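F5/8 type C domain protein (Bacteroides ovatus, PDB 4ZRX) probably acts as an alpha-L-fucosidase, a glycoside hydrolase that removes alpha-linked L-fucose from glycans. Local coordinates at residues 68-73 with 100-105; 152-155 with 160-163; 412-417 with 438-443. All coordinates share one frame; numbering follows the deposited sequence.

Along the chain the three contacts follow in series; none nests in or crosses another. Contact 1 closes first, bringing together two loops with helix 77-86 and strand 91-97 between them. Contact 2 follows and is far more local: a turn after strand 140-145 packs on the start of helix 158-174, with four residues between the segments. Both lie beyond the C-terminal ends of parallel barrel strands. Their nearest atoms are about 6 Å apart, and Trp-105 of 100-105 touches helix 158-174. Contact 3 belongs to a later beta region on the opposite side of the chain's centre. There 412-417 and 438-443 meet across a shared sheet, their centre about 56 Å from that of contact 1.

Contact 1: 68-73 with 100-105; sequences ALFNPS and DGFCLW
Phe-70 and Phe-102 carry the aromatic part of this contact. Their rings meet obliquely, with planes at 41° and centroids 5.4 Å apart. Phe-102 comes in with its outer end: CE2 sits over one face of the Phe-70 ring, 3.7 Å from Phe-70 CG. Phe-102 CZ reaches Phe-70 CB at 3.7 Å. Both side chains have CG anti to the backbone N (chi1 -175° for Phe-70), and this sends each ring across the gap between the loops. Pro-72 CD lies on the other face of the Phe-70 ring.

The aliphatic part is one branch of Leu-104. Its CD2 approaches the Phe-70 ring obliquely, 4.0 Å from Phe-70 CE1.

The polar part stays within 100-105. Asp-100 OD1 accepts from Phe-102 N at 3.0 Å, an Asx turn that probably helps hold the backbone carrying the Phe-102 ring.

The contact is buried. It joins two loops of the TIM-barrel domain, one following helix 52-56 and the other leaving strand 91-97. Phe-55 of helix 52-56 meets the Phe-70 ring, His-112 packs edge-to-face with Phe-102, and Val-126 at the start of helix 126-137 touches both Phe-70 and Leu-104.

Contact 2: 152-155 with 160-163; sequences AECY and RYND
Tyr-155 OH is held by two groups, Tyr-199 OH and Asn-188 ND2, while the ring below it packs against Tyr-161. These bonds probably hold the phenol at its outer end, and its edge is turned to its neighbour. The two rings form a T-shaped (edge-to-face) pair, with planes at 83° and centroids 4.9 Å apart. Tyr-155 CD1 points at the middle of the Tyr-161 face, 3.7 Å from Tyr-161 CZ.

Smaller groups line the rim of the Tyr-161 ring. Cys-154 SG lies at the edge, near the ring plane and 3.9 Å from Tyr-161 CD1, a sulfur-aromatic contact. Cys-154 has chi1 68°, which swings the sulfur toward the helix. Ala-152 CB also sits at the edge, 4.2 Å from Tyr-161 CE1. Beside them the extended Arg-160 chain runs past Cys-154, with Arg-160 CG 3.7 Å from Cys-154 CB.

Ala-152 to Tyr-155 form a type I beta turn, closed by Tyr-155 N to Ala-152 O at 3.1 Å. It packs on the N-terminal part of helix 158-174.

Tyr-161 OH is hydrogen-bonded to Lys-97 NZ. Replacing Tyr-161 by alanine would remove the ring, is likely to open a gap beside the Tyr-155 edge and would probably cost Lys-97 this partner.

The chemistry is therefore split: rings, a sulfur, one methyl group and the aliphatic part of Arg-160 make the join, while both phenol oxygens are satisfied by partners beyond it. Such an arrangement is likely to keep both tyrosines firmly oriented at this end of the barrel.

Contact 3: 412-417 with 438-443; sequences NGWKEV and KLRVRI
The indole of Trp-414 carries the guanidinium of Arg-440 flat on one face. It is a cation-pi stack, with planes at 20° and Arg-440 CZ 3.6 Å from the centroid of the five-membered ring. Arg-440 NH2 lies over the pyrrole side, 3.4 Å from Trp-414 CD1. At the indole's edge, near its plane, is the carbonyl carbon of Leu-439 (C), 3.9 Å from Trp-414 CZ3. Lys-438 adds its CB, 4.0 Å from Trp-414 CH2. The guanidinium of Arg-442 in turn points its edge at Arg-440 CZ.

The setting is a four-stranded antiparallel beta sheet. Strands 413-420 and 438-446 are not adjacent: strand 401-410 runs between them and pairs with both. Their short segments therefore run in the same general sense, at 57°, and the two side chains meet over the intervening strand. On the other side of the sheet Leu-439 packs on strand 450-458, consistent with a beta sandwich.

Arg-440 leaves the backbone with CG anti to N, then bends at chi3 (70°) to lay its end on the ring. Glu-407 of the intervening strand 401-410 forms salt bridges with both Arg-440 and Arg-442, so its charge probably helps fix the stacked group.

Arg-440 CB also rests on the indole's six-membered part, 3.5 Å from Trp-414 CZ3. Trp-414 NE1 and Arg-440 NH1 come within 3.4 Å, but both are donors and share no bond.

Contact 1: 68-73 with 100-105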
ATOM      1  N   ALA A  68      -5.439  28.085 -15.628  1.00 26.59           N
ATOM      2  CA  ALA A  68      -6.822  28.467 -15.398  1.00 26.73           C
ATOM      3  C   ALA A  68      -7.694  27.334 -14.864  1.00 26.94           C
ATOM      4  O   ALA A  68      -8.663  27.587 -14.185  1.00 27.50           O
ATOM      5  CB  ALA A  68      -7.464  29.038 -16.655  1.00 29.46           C
ATOM      6  N   LEU A  69      -7.333  26.095 -15.169  1.00 25.67           N
ATOM      7  CA  LEU A  69      -8.119  24.966 -14.742  1.00 25.79           C
ATOM      8  C   LEU A  69      -7.985  24.706 -13.242  1.00 24.48           C
ATOM      9  O   LEU A  69      -8.868  24.073 -12.661  1.00 23.47           O
ATOM     10  CB  LEU A  69      -7.672  23.732 -15.482  1.00 26.76           C
ATOM     11  CG  LEU A  69      -8.032  23.801 -16.956  1.00 28.81           C
ATOM     12  CD1 LEU A  69      -7.450  22.578 -17.648  1.00 29.60           C
ATOM     13  CD2 LEU A  69      -9.519  23.845 -17.122  1.00 30.92           C
ATOM     14  N   PHE A  70      -6.880  25.157 -12.660  1.00 23.76           N
ATOM     15  CA  PHE A  70      -6.685  24.978 -11.178  1.00 23.04           C
ATOM     16  C   PHE A  70      -7.574  25.928 -10.440  1.00 24.54           C
ATOM     17  O   PHE A  70      -7.281  27.134 -10.300  1.00 24.99           O
ATOM     18  CB  PHE A  70      -5.239  25.144 -10.746  1.00 22.16           C
ATOM     19  CG  PHE A  70      -5.053  24.840  -9.286  1.00 21.27           C
ATOM     20  CD1 PHE A  70      -5.003  23.531  -8.870  1.00 20.77           C
ATOM     21  CD2 PHE A  70      -5.051  25.834  -8.350  1.00 21.45           C
ATOM     22  CE1 PHE A  70      -4.861  23.195  -7.525  1.00 20.64           C
ATOM     23  CE2 PHE A  70      -4.920  25.510  -7.008  1.00 21.24           C
ATOM     24  CZ  PHE A  70      -4.821  24.193  -6.600  1.00 21.57           C
ATOM     25  N   ASN A  71      -8.699  25.429  -9.957  1.00 24.79           N
ATOM     26  CA  ASN A  71      -9.614  26.309  -9.268  1.00 26.73           C
ATOM     27  C   ASN A  71     -10.474  25.621  -8.222  1.00 25.50           C
ATOM     28  O   ASN A  71     -11.677  25.455  -8.391  1.00 25.50           O
ATOM     29  CB  ASN A  71     -10.507  27.052 -10.285  1.00 29.76           C
ATOM     30  CG  ASN A  71     -11.164  28.302  -9.661  1.00 31.88           C
ATOM     31  OD1 ASN A  71     -10.758  28.776  -8.604  1.00 33.21           O
ATOM     32  ND2 ASN A  71     -12.214  28.771 -10.275  1.00 36.16           N
ATOM     33  N   PRO A  72      -9.860  25.209  -7.120  1.00 23.99           N
ATOM     34  CA  PRO A  72     -10.653  24.589  -6.059  1.00 24.44           C
ATOM     35  C   PRO A  72     -11.729  25.451  -5.488  1.00 25.50           C
ATOM     36  O   PRO A  72     -11.482  26.649  -5.243  1.00 26.70           O
ATOM     37  CB  PRO A  72      -9.632  24.291  -4.971  1.00 23.89           C
ATOM     38  CG  PRO A  72      -8.415  24.842  -5.397  1.00 23.65           C
ATOM     39  CD  PRO A  72      -8.445  25.337  -6.762  1.00 23.17           C
ATOM     40  N   SER A  73     -12.941  24.903  -5.333  1.00 26.01           N
ATOM     41  CA  SER A  73     -14.063  25.768  -4.982  1.00 26.86           C
ATOM     42  C   SER A  73     -14.125  26.192  -3.534  1.00 26.90           C
ATOM     43  O   SER A  73     -14.713  27.237  -3.252  1.00 27.70           O
ATOM     44  CB  SER A  73     -15.377  25.139  -5.415  1.00 26.88           C
ATOM     45  OG  SER A  73     -15.550  23.851  -4.856  1.00 26.36           O
ATOM     46  N   ASP A 100       3.679  17.003 -14.413  1.00 19.82           N
ATOM     47  CA  ASP A 100       3.137  18.089 -15.261  1.00 21.21           C
ATOM     48  C   ASP A 100       3.797  19.436 -15.030  1.00 20.79           C
ATOM     49  O   ASP A 100       3.726  20.320 -15.889  1.00 22.38           O
ATOM     50  CB  ASP A 100       1.630  18.186 -15.040  1.00 21.29           C
ATOM     51  CG  ASP A 100       1.279  18.471 -13.634  1.00 22.11           C
ATOM     52  OD1 ASP A 100       1.260  19.674 -13.342  1.00 24.29           O
ATOM     53  OD2 ASP A 100       1.060  17.526 -12.842  1.00 21.51           O
ATOM     54  N   GLY A 101       4.442  19.629 -13.883  1.00 20.11           N
ATOM     55  CA  GLY A 101       5.231  20.825 -13.657  1.00 20.51           C
ATOM     56  C   GLY A 101       4.509  22.006 -13.065  1.00 20.88           C
ATOM     57  O   GLY A 101       5.137  23.060 -12.813  1.00 21.05           O
ATOM     58  N   PHE A 102       3.205  21.835 -12.826  1.00 19.57           N
ATOM     59  CA  PHE A 102       2.389  22.860 -12.202  1.00 20.18           C
ATOM     60  C   PHE A 102       2.665  23.015 -10.699  1.00 19.80           C
ATOM     61  O   PHE A 102       2.497  22.081  -9.951  1.00 19.55           O
ATOM     62  CB  PHE A 102       0.903  22.584 -12.441  1.00 19.90           C
ATOM     63  CG  PHE A 102       0.020  23.653 -11.872  1.00 20.28           C
ATOM     64  CD1 PHE A 102      -0.158  24.874 -12.550  1.00 20.50           C
ATOM     65  CD2 PHE A 102      -0.642  23.457 -10.682  1.00 20.41           C
ATOM     66  CE1 PHE A 102      -0.986  25.859 -12.003  1.00 20.61           C
ATOM     67  CE2 PHE A 102      -1.436  24.452 -10.159  1.00 20.84           C
ATOM     68  CZ  PHE A 102      -1.609  25.627 -10.819  1.00 20.93           C
ATOM     69  N   CYS A 103       3.151  24.176 -10.287  1.00 19.76           N
ATOM     70  CA  CYS A 103       3.551  24.392  -8.891  1.00 20.15           C
ATOM     71  C   CYS A 103       2.381  24.875  -8.063  1.00 19.65           C
ATOM     72  O   CYS A 103       1.718  25.864  -8.414  1.00 20.35           O
ATOM     73  CB  CYS A 103       4.686  25.383  -8.817  1.00 21.03           C
ATOM     74  SG  CYS A 103       6.123  24.754  -9.650  1.00 22.50           S
ATOM     75  N   LEU A 104       2.197  24.241  -6.883  1.00 19.04           N
ATOM     76  CA  LEU A 104       1.166  24.624  -5.923  1.00 19.08           C
ATOM     77  C   LEU A 104       1.465  25.813  -4.999  1.00 18.83           C
ATOM     78  O   LEU A 104       0.663  26.144  -4.166  1.00 19.26           O
ATOM     79  CB  LEU A 104       0.823  23.391  -5.046  1.00 19.62           C
ATOM     80  CG  LEU A 104       0.144  22.222  -5.738  1.00 21.27           C
ATOM     81  CD1 LEU A 104      -0.302  21.235  -4.717  1.00 21.02           C
ATOM     82  CD2 LEU A 104      -1.026  22.667  -6.515  1.00 23.05           C
ATOM     83  N   TRP A 105       2.608  26.450  -5.192  1.00 19.18           N
ATOM     84  CA  TRP A 105       3.004  27.625  -4.478  1.00 20.11           C
ATOM     85  C   TRP A 105       3.515  28.626  -5.554  1.00 21.28           C
ATOM     86  O   TRP A 105       3.971  28.223  -6.659  1.00 20.89           O
ATOM     87  CB  TRP A 105       4.100  27.319  -3.473  1.00 19.63           C
ATOM     88  CG  TRP A 105       5.474  27.121  -4.060  1.00 19.88           C
ATOM     89  CD1 TRP A 105       6.525  27.945  -3.897  1.00 20.93           C
ATOM     90  CD2 TRP A 105       5.989  25.970  -4.782  1.00 20.24           C
ATOM     91  NE1 TRP A 105       7.616  27.463  -4.544  1.00 21.53           N
ATOM     92  CE2 TRP A 105       7.328  26.247  -5.089  1.00 20.80           C
ATOM     93  CE3 TRP A 105       5.442  24.759  -5.227  1.00 20.27           C
ATOM     94  CZ2 TRP A 105       8.142  25.373  -5.819  1.00 20.77           C
ATOM     95  CZ3 TRP A 105       6.230  23.903  -6.016  1.00 20.21           C
ATOM     96  CH2 TRP A 105       7.571  24.210  -6.282  1.00 21.37           C
TER

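Contact 2: 152-155 with 160-163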
ATOM      1  N   ALA A 152       8.497  22.749 -17.801  1.00 26.53           N
ATOM      2  CA  ALA A 152       9.650  23.620 -17.789  1.00 27.10           C
ATOM      3  C   ALA A 152      10.460  23.541 -19.095  1.00 29.88           C
ATOM      4  O   ALA A 152      10.957  22.482 -19.482  1.00 28.65           O
ATOM      5  CB  ALA A 152      10.544  23.334 -16.602  1.00 27.31           C
ATOM      6  N   GLU A 153      10.643  24.703 -19.734  1.00 32.92           N
ATOM      7  CA  GLU A 153      11.352  24.738 -20.990  1.00 35.99           C
ATOM      8  C   GLU A 153      12.776  24.244 -20.814  1.00 35.54           C
ATOM      9  O   GLU A 153      13.327  23.652 -21.727  1.00 35.06           O
ATOM     10  CB  GLU A 153      11.369  26.173 -21.507  1.00 40.50           C
ATOM     11  CG  GLU A 153      12.064  26.395 -22.830  1.00 46.27           C
ATOM     12  CD  GLU A 153      12.016  27.865 -23.264  1.00 51.50           C
ATOM     13  OE1 GLU A 153      11.518  28.720 -22.462  1.00 55.38           O
ATOM     14  OE2 GLU A 153      12.478  28.173 -24.398  1.00 53.81           O
ATOM     15  N   CYS A 154      13.370  24.494 -19.639  1.00 34.61           N
ATOM     16  CA  CYS A 154      14.779  24.177 -19.442  1.00 34.78           C
ATOM     17  C   CYS A 154      15.003  22.719 -19.063  1.00 34.30           C
ATOM     18  O   CYS A 154      16.152  22.316 -18.934  1.00 33.52           O
ATOM     19  CB  CYS A 154      15.433  25.121 -18.425  1.00 35.41           C
ATOM     20  SG  CYS A 154      14.819  24.883 -16.710  1.00 34.65           S
ATOM     21  N   TYR A 155      13.918  21.926 -18.873  1.00 33.66           N
ATOM     22  CA  TYR A 155      14.078  20.489 -18.589  1.00 32.32           C
ATOM     23  C   TYR A 155      14.835  19.803 -19.717  1.00 34.60           C
ATOM     24  O   TYR A 155      14.444  19.900 -20.871  1.00 35.92           O
ATOM     25  CB  TYR A 155      12.741  19.756 -18.388  1.00 30.13           C
ATOM     26  CG  TYR A 155      12.933  18.327 -17.928  1.00 29.06           C
ATOM     27  CD1 TYR A 155      13.239  18.042 -16.587  1.00 27.69           C
ATOM     28  CD2 TYR A 155      12.833  17.261 -18.811  1.00 27.94           C
ATOM     29  CE1 TYR A 155      13.401  16.741 -16.152  1.00 27.10           C
ATOM     30  CE2 TYR A 155      13.020  15.989 -18.401  1.00 28.55           C
ATOM     31  CZ  TYR A 155      13.320  15.705 -17.059  1.00 27.65           C
ATOM     32  OH  TYR A 155      13.524  14.404 -16.662  1.00 26.31           O
ATOM     33  N   ARG A 160      20.864  23.991 -16.384  1.00 37.21           N
ATOM     34  CA  ARG A 160      19.869  25.031 -16.231  1.00 36.73           C
ATOM     35  C   ARG A 160      18.685  24.463 -15.421  1.00 33.95           C
ATOM     36  O   ARG A 160      18.166  25.092 -14.493  1.00 31.79           O
ATOM     37  CB  ARG A 160      19.387  25.457 -17.595  1.00 39.59           C
ATOM     38  CG  ARG A 160      18.629  26.738 -17.558  1.00 43.02           C
ATOM     39  CD  ARG A 160      18.626  27.431 -18.911  1.00 47.32           C
ATOM     40  NE  ARG A 160      17.853  28.676 -18.827  1.00 51.02           N
ATOM     41  CZ  ARG A 160      17.565  29.462 -19.862  1.00 54.93           C
ATOM     42  NH1 ARG A 160      17.955  29.152 -21.092  1.00 57.00           N
ATOM     43  NH2 ARG A 160      16.871  30.578 -19.664  1.00 57.80           N
ATOM     44  N   TYR A 161      18.287  23.263 -15.780  1.00 32.51           N
ATOM     45  CA  TYR A 161      17.200  22.621 -14.991  1.00 30.62           C
ATOM     46  C   TYR A 161      17.627  22.282 -13.574  1.00 30.14           C
ATOM     47  O   TYR A 161      16.837  22.401 -12.656  1.00 29.27           O
ATOM     48  CB  TYR A 161      16.608  21.394 -15.658  1.00 29.80           C
ATOM     49  CG  TYR A 161      15.417  20.858 -14.848  1.00 28.89           C
ATOM     50  CD1 TYR A 161      14.175  21.443 -14.931  1.00 28.19           C
ATOM     51  CD2 TYR A 161      15.575  19.784 -14.003  1.00 27.99           C
ATOM     52  CE1 TYR A 161      13.103  20.966 -14.195  1.00 27.35           C
ATOM     53  CE2 TYR A 161      14.507  19.297 -13.254  1.00 26.85           C
ATOM     54  CZ  TYR A 161      13.287  19.871 -13.362  1.00 26.17           C
ATOM     55  OH  TYR A 161      12.236  19.383 -12.607  1.00 24.39           O
ATOM     56  N   ASN A 162      18.871  21.868 -13.393  1.00 31.25           N
ATOM     57  CA  ASN A 162      19.353  21.600 -12.055  1.00 30.68           C
ATOM     58  C   ASN A 162      19.287  22.834 -11.199  1.00 32.21           C
ATOM     59  O   ASN A 162      18.825  22.779 -10.073  1.00 31.18           O
ATOM     60  CB  ASN A 162      20.743  20.985 -12.093  1.00 32.96           C
ATOM     61  CG  ASN A 162      20.716  19.516 -12.517  1.00 32.81           C
ATOM     62  OD1 ASN A 162      19.792  18.773 -12.166  1.00 33.22           O
ATOM     63  ND2 ASN A 162      21.748  19.077 -13.189  1.00 34.01           N
ATOM     64  N   ASP A 163      19.708  23.993 -11.735  1.00 31.96           N
ATOM     65  CA  ASP A 163      19.608  25.260 -10.982  0.50 32.92           C
ATOM     66  C   ASP A 163      18.161  25.591 -10.663  1.00 30.50           C
ATOM     67  O   ASP A 163      17.846  26.040  -9.553  1.00 31.01           O
ATOM     68  CB  ASP A 163      20.220  26.437 -11.794  0.50 35.39           C
ATOM     69  CG  ASP A 163      20.106  27.802 -11.078  0.50 37.15           C
ATOM     70  OD1 ASP A 163      20.967  28.094 -10.212  0.50 40.93           O
ATOM     71  OD2 ASP A 163      19.209  28.613 -11.416  0.50 37.43           O
TER

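Contact 3: 412-417 with 438-443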
ATOM      1  N   ASN A 412      -3.315 -27.538  26.357  1.00 24.02           N
ATOM      2  CA  ASN A 412      -2.854 -28.871  25.903  1.00 22.86           C
ATOM      3  C   ASN A 412      -1.463 -28.809  25.247  1.00 22.02           C
ATOM      4  O   ASN A 412      -1.197 -29.625  24.363  1.00 21.84           O
ATOM      5  CB  ASN A 412      -3.899 -29.454  24.982  1.00 23.42           C
ATOM      6  CG  ASN A 412      -3.870 -30.986  24.897  1.00 23.28           C
ATOM      7  OD1 ASN A 412      -3.109 -31.636  25.577  1.00 23.43           O
ATOM      8  ND2 ASN A 412      -4.789 -31.546  24.140  1.00 24.18           N
ATOM      9  N   GLY A 413      -0.623 -27.898  25.728  1.00 21.04           N
ATOM     10  CA  GLY A 413       0.764 -27.703  25.337  1.00 20.37           C
ATOM     11  C   GLY A 413       1.055 -26.573  24.357  1.00 19.32           C
ATOM     12  O   GLY A 413       0.150 -25.814  23.912  1.00 18.47           O
ATOM     13  N   TRP A 414       2.352 -26.479  24.033  1.00 18.58           N
ATOM     14  CA  TRP A 414       2.792 -25.509  23.033  1.00 18.48           C
ATOM     15  C   TRP A 414       2.192 -25.774  21.627  1.00 18.90           C
ATOM     16  O   TRP A 414       2.126 -26.910  21.176  1.00 17.87           O
ATOM     17  CB  TRP A 414       4.319 -25.529  22.950  1.00 18.47           C
ATOM     18  CG  TRP A 414       4.992 -24.998  24.139  1.00 18.78           C
ATOM     19  CD1 TRP A 414       5.633 -25.721  25.096  1.00 19.82           C
ATOM     20  CD2 TRP A 414       5.035 -23.617  24.594  1.00 19.52           C
ATOM     21  NE1 TRP A 414       6.120 -24.908  26.076  1.00 20.23           N
ATOM     22  CE2 TRP A 414       5.786 -23.605  25.798  1.00 20.47           C
ATOM     23  CE3 TRP A 414       4.624 -22.415  24.053  1.00 19.63           C
ATOM     24  CZ2 TRP A 414       6.067 -22.422  26.480  1.00 20.33           C
ATOM     25  CZ3 TRP A 414       4.880 -21.211  24.747  1.00 20.42           C
ATOM     26  CH2 TRP A 414       5.576 -21.244  25.964  1.00 20.90           C
ATOM     27  N   LYS A 415       1.716 -24.707  21.015  1.00 18.63           N
ATOM     28  CA  LYS A 415       1.258 -24.733  19.617  1.00 19.58           C
ATOM     29  C   LYS A 415       2.056 -23.727  18.803  1.00 19.32           C
ATOM     30  O   LYS A 415       2.211 -22.601  19.227  1.00 18.12           O
ATOM     31  CB  LYS A 415      -0.202 -24.384  19.561  1.00 20.84           C
ATOM     32  CG  LYS A 415      -0.829 -24.592  18.187  1.00 22.48           C
ATOM     33  CD  LYS A 415      -2.305 -24.203  18.193  1.00 25.09           C
ATOM     34  CE  LYS A 415      -2.933 -24.601  16.845  1.00 28.35           C
ATOM     35  NZ  LYS A 415      -4.199 -23.810  16.712  1.00 31.44           N
ATOM     36  N   GLU A 416       2.556 -24.145  17.651  1.00 19.64           N
ATOM     37  CA  GLU A 416       3.221 -23.189  16.755  1.00 20.77           C
ATOM     38  C   GLU A 416       2.180 -22.232  16.167  1.00 21.09           C
ATOM     39  O   GLU A 416       1.149 -22.652  15.607  1.00 23.28           O
ATOM     40  CB  GLU A 416       4.006 -23.957  15.692  1.00 22.11           C
ATOM     41  CG  GLU A 416       4.889 -23.015  14.859  1.00 23.06           C
ATOM     42  CD  GLU A 416       5.737 -23.776  13.876  1.00 25.05           C
ATOM     43  OE1 GLU A 416       6.513 -24.631  14.317  1.00 24.11           O
ATOM     44  OE2 GLU A 416       5.632 -23.474  12.653  1.00 29.16           O
ATOM     45  N   VAL A 417       2.406 -20.948  16.325  1.00 20.26           N
ATOM     46  CA  VAL A 417       1.489 -19.937  15.796  1.00 21.04           C
ATOM     47  C   VAL A 417       2.107 -19.150  14.675  1.00 21.50           C
ATOM     48  O   VAL A 417       1.332 -18.473  13.945  1.00 25.61           O
ATOM     49  CB  VAL A 417       0.934 -19.007  16.879  1.00 20.86           C
ATOM     50  CG1 VAL A 417       0.040 -19.816  17.830  1.00 23.11           C
ATOM     51  CG2 VAL A 417       2.029 -18.225  17.668  1.00 21.75           C
ATOM     52  N   LYS A 438       1.101 -18.273  27.836  1.00 21.85           N
ATOM     53  CA  LYS A 438       2.436 -17.872  27.583  1.00 21.55           C
ATOM     54  C   LYS A 438       2.686 -17.868  26.078  1.00 21.37           C
ATOM     55  O   LYS A 438       2.016 -18.564  25.313  1.00 20.64           O
ATOM     56  CB  LYS A 438       3.440 -18.801  28.248  1.00 23.28           C
ATOM     57  CG  LYS A 438       3.493 -18.720  29.839  1.00 25.23           C
ATOM     58  CD  LYS A 438       4.508 -19.692  30.360  1.00 27.53           C
ATOM     59  CE  LYS A 438       4.878 -19.499  31.888  1.00 30.48           C
ATOM     60  NZ  LYS A 438       3.785 -19.224  32.863  1.00 32.64           N
ATOM     61  N   LEU A 439       3.715 -17.117  25.689  1.00 20.83           N
ATOM     62  CA  LEU A 439       4.216 -17.112  24.350  1.00 21.64           C
ATOM     63  C   LEU A 439       5.664 -17.439  24.411  1.00 21.90           C
ATOM     64  O   LEU A 439       6.377 -17.076  25.377  1.00 23.79           O
ATOM     65  CB  LEU A 439       4.004 -15.698  23.811  1.00 23.32           C
ATOM     66  CG  LEU A 439       3.684 -15.419  22.416  1.00 24.85           C
ATOM     67  CD1 LEU A 439       2.498 -16.157  21.806  1.00 24.30           C
ATOM     68  CD2 LEU A 439       3.519 -13.885  22.333  1.00 24.98           C
ATOM     69  N   ARG A 440       6.162 -18.142  23.428  1.00 20.66           N
ATOM     70  CA  ARG A 440       7.591 -18.426  23.345  1.00 20.25           C
ATOM     71  C   ARG A 440       8.081 -18.008  21.980  1.00 20.96           C
ATOM     72  O   ARG A 440       7.424 -18.330  20.989  1.00 21.40           O
ATOM     73  CB  ARG A 440       7.844 -19.918  23.540  1.00 21.38           C
ATOM     74  CG  ARG A 440       9.287 -20.302  23.470  1.00 22.51           C
ATOM     75  CD  ARG A 440       9.569 -21.581  24.211  1.00 23.77           C
ATOM     76  NE  ARG A 440       8.998 -22.727  23.537  1.00 24.32           N
ATOM     77  CZ  ARG A 440       8.916 -23.962  24.017  1.00 24.39           C
ATOM     78  NH1 ARG A 440       9.384 -24.264  25.219  1.00 25.83           N
ATOM     79  NH2 ARG A 440       8.372 -24.898  23.278  1.00 25.86           N
ATOM     80  N   VAL A 441       9.236 -17.326  21.927  1.00 20.01           N
ATOM     81  CA  VAL A 441       9.849 -16.925  20.680  1.00 19.00           C
ATOM     82  C   VAL A 441      11.206 -17.578  20.641  1.00 18.71           C
ATOM     83  O   VAL A 441      11.931 -17.627  21.636  1.00 18.84           O
ATOM     84  CB  VAL A 441      10.035 -15.394  20.614  1.00 18.45           C
ATOM     85  CG1 VAL A 441      10.709 -14.976  19.293  1.00 18.99           C
ATOM     86  CG2 VAL A 441       8.689 -14.715  20.806  1.00 18.67           C
ATOM     87  N   ARG A 442      11.492 -18.174  19.500  1.00 17.94           N
ATOM     88  CA  ARG A 442      12.762 -18.811  19.238  1.00 19.14           C
ATOM     89  C   ARG A 442      13.452 -18.137  18.065  1.00 19.12           C
ATOM     90  O   ARG A 442      12.862 -18.048  16.992  1.00 18.32           O
ATOM     91  CB  ARG A 442      12.540 -20.296  18.916  1.00 21.10           C
ATOM     92  CG  ARG A 442      13.842 -21.072  18.838  1.00 23.08           C
ATOM     93  CD  ARG A 442      13.586 -22.582  18.599  1.00 25.49           C
ATOM     94  NE  ARG A 442      12.716 -23.084  19.670  1.00 28.18           N
ATOM     95  CZ  ARG A 442      11.412 -23.398  19.574  1.00 27.59           C
ATOM     96  NH1 ARG A 442      10.736 -23.385  18.440  1.00 27.54           N
ATOM     97  NH2 ARG A 442      10.786 -23.717  20.699  1.00 30.20           N
ATOM     98  N   ILE A 443      14.649 -17.642  18.259  1.00 19.37           N
ATOM     99  CA  ILE A 443      15.442 -17.110  17.146  1.00 20.22           C
ATOM    100  C   ILE A 443      16.213 -18.266  16.580  1.00 20.52           C
ATOM    101  O   ILE A 443      17.189 -18.762  17.168  1.00 21.77           O
ATOM    102  CB  ILE A 443      16.377 -15.958  17.550  1.00 20.95           C
ATOM    103  CG1 ILE A 443      15.593 -14.773  18.184  1.00 19.98           C
ATOM    104  CG2 ILE A 443      17.199 -15.563  16.330  1.00 21.89           C
ATOM    105  CD1 ILE A 443      14.377 -14.274  17.410  1.00 19.64           C
TER